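Local coordinates for C381 turret protein (PDB 4IND) that probably builds the turrets of an archaeal icosahedral virus, as a pentamer of chains that each fold into three jelly-roll domains, at residues K43-L48 against K54-P59. Residues are numbered along the deposited sequence; the frame is centred on the assembly and turned at random.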
# COMPACT_ATOMS: atom_id res chain seq x y z
N LYS A 43 -11.14 33.73 -31.03
CA LYS A 43 -10.13 34.72 -31.39
C LYS A 43 -8.73 34.15 -31.42
O LYS A 43 -8.41 33.19 -30.73
CB LYS A 43 -10.14 35.92 -30.43
CG LYS A 43 -11.34 36.82 -30.57
CD LYS A 43 -11.17 38.09 -29.77
CE LYS A 43 -12.37 39.02 -29.96
NZ LYS A 43 -12.50 40.01 -28.84
N GLN A 44 -7.89 34.77 -32.22
CA GLN A 44 -6.51 34.34 -32.23
C GLN A 44 -5.78 34.98 -31.04
O GLN A 44 -5.74 36.21 -30.91
CB GLN A 44 -5.83 34.70 -33.55
CG GLN A 44 -4.45 34.08 -33.66
CD GLN A 44 -3.95 33.98 -35.08
OE1 GLN A 44 -4.29 33.04 -35.81
NE2 GLN A 44 -3.14 34.95 -35.48
N ILE A 45 -5.20 34.14 -30.20
CA ILE A 45 -4.58 34.55 -28.94
C ILE A 45 -3.07 34.29 -29.03
O ILE A 45 -2.65 33.21 -29.44
CB ILE A 45 -5.16 33.70 -27.76
CG1 ILE A 45 -6.64 34.04 -27.53
CG2 ILE A 45 -4.33 33.85 -26.49
CD1 ILE A 45 -6.93 35.51 -27.40
N SER A 46 -2.26 35.25 -28.62
CA SER A 46 -0.82 35.09 -28.65
C SER A 46 -0.22 35.47 -27.30
O SER A 46 -0.60 36.48 -26.71
CB SER A 46 -0.21 36.01 -29.72
OG SER A 46 -0.76 35.77 -30.99
N TYR A 47 0.74 34.69 -26.83
CA TYR A 47 1.48 35.10 -25.63
C TYR A 47 2.87 34.51 -25.62
O TYR A 47 3.15 33.57 -26.35
CB TYR A 47 0.71 34.74 -24.34
CG TYR A 47 0.42 33.26 -24.11
CD1 TYR A 47 1.26 32.48 -23.32
CD2 TYR A 47 -0.70 32.66 -24.65
CE1 TYR A 47 0.97 31.13 -23.08
CE2 TYR A 47 -0.98 31.31 -24.43
CZ TYR A 47 -0.14 30.55 -23.65
OH TYR A 47 -0.44 29.22 -23.44
N LEU A 48 3.75 35.10 -24.80
CA LEU A 48 5.18 34.76 -24.82
C LEU A 48 5.56 33.61 -23.89
O LEU A 48 5.15 33.58 -22.72
CB LEU A 48 6.00 35.98 -24.44
CG LEU A 48 6.11 37.08 -25.48
CD1 LEU A 48 6.89 38.24 -24.91
CD2 LEU A 48 6.80 36.54 -26.71
N LYS A 54 3.49 31.79 -28.61
CA LYS A 54 2.53 30.71 -28.80
C LYS A 54 1.25 31.32 -29.37
O LYS A 54 0.76 32.32 -28.85
CB LYS A 54 2.23 30.03 -27.46
CG LYS A 54 1.11 28.98 -27.52
CD LYS A 54 1.02 28.18 -26.20
CE LYS A 54 -0.34 27.51 -26.07
NZ LYS A 54 -0.36 26.41 -25.06
N ILE A 55 0.73 30.74 -30.43
CA ILE A 55 -0.48 31.26 -31.05
C ILE A 55 -1.55 30.16 -31.07
O ILE A 55 -1.31 29.07 -31.60
CB ILE A 55 -0.21 31.73 -32.48
CG1 ILE A 55 0.90 32.79 -32.47
CG2 ILE A 55 -1.47 32.30 -33.11
CD1 ILE A 55 1.25 33.30 -33.88
N VAL A 56 -2.70 30.45 -30.46
CA VAL A 56 -3.87 29.54 -30.53
C VAL A 56 -5.15 30.31 -30.90
O VAL A 56 -5.23 31.53 -30.75
CB VAL A 56 -4.08 28.78 -29.22
CG1 VAL A 56 -2.89 27.89 -28.91
CG2 VAL A 56 -4.34 29.76 -28.07
N SER A 57 -6.15 29.60 -31.40
CA SER A 57 -7.50 30.17 -31.55
C SER A 57 -8.34 29.63 -30.41
O SER A 57 -8.48 28.42 -30.28
CB SER A 57 -8.11 29.76 -32.88
OG SER A 57 -7.37 30.32 -33.94
N ALA A 58 -8.88 30.52 -29.58
CA ALA A 58 -9.56 30.12 -28.35
C ALA A 58 -10.80 30.97 -28.14
O ALA A 58 -10.89 32.08 -28.66
CB ALA A 58 -8.60 30.25 -27.16
N PRO A 59 -11.77 30.44 -27.37
CA PRO A 59 -12.99 31.20 -27.08
C PRO A 59 -12.71 32.35 -26.10
O PRO A 59 -11.99 32.16 -25.10
CB PRO A 59 -13.91 30.13 -26.45
CG PRO A 59 -12.92 29.19 -25.78
CD PRO A 59 -11.82 29.08 -26.81
O HOH W 1 -4.72 30.41 -34.43
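Strands 41-49 and 52-60 form a beta hairpin in the first of the three jelly-roll domains, and within it residues 43-47 pair antiparallel with 54-58. Lys-43 with Ala-58, Ile-45 with Val-56 and Tyr-47 with Lys-54 are the hydrogen-bonded pairs, each closed by two backbone bonds. Ile-45 N to Val-56 O is the shortest at 2.7 Å and almost straight, 177° at the hydrogen. The bonds of the Tyr-47 and Lys-54 pair are more bent, down to 148° for Lys-54 N to Tyr-47 O. One face of the hairpin lies over strands 138-147 and 78-88: Tyr-47, Val-56 and Ala-58 touch Leu-141, and Ile-45 and Tyr-47 touch Tyr-87. On this face Ile-45 CB meets Val-56 CG2 at 4.0 Å. Tyr-47 holds CG between its backbone N and carbonyl carbon (chi1 60°), which lays the ring beside the extended Lys-54 chain, both pointing the same way. Lys-54 CD comes obliquely to the ring, 3.7 Å from Tyr-47 CZ. Both polar ends reach Asp-72 of a neighbouring subunit: Lys-54 NZ makes a salt bridge with OD2, and Tyr-47 OH a hydrogen bond with OD1. Lys-54 and Ile-55 also pair in parallel with a strand of that subunit, so the sheet continues across the interface. The other face carries Gln-44, Ser-46, Ile-55 and Ser-57. Ile-55 CG2 packs against Gln-44 CG at 3.5 Å, and its CG1 lies 3.7 Å from Ser-46 OG. A water links the non-hydrogen-bonded pair Gln-44 and Ser-57: it donates to Gln-44 OE1 at 3.0 Å and sits 2.7 Å from Ser-57 OG.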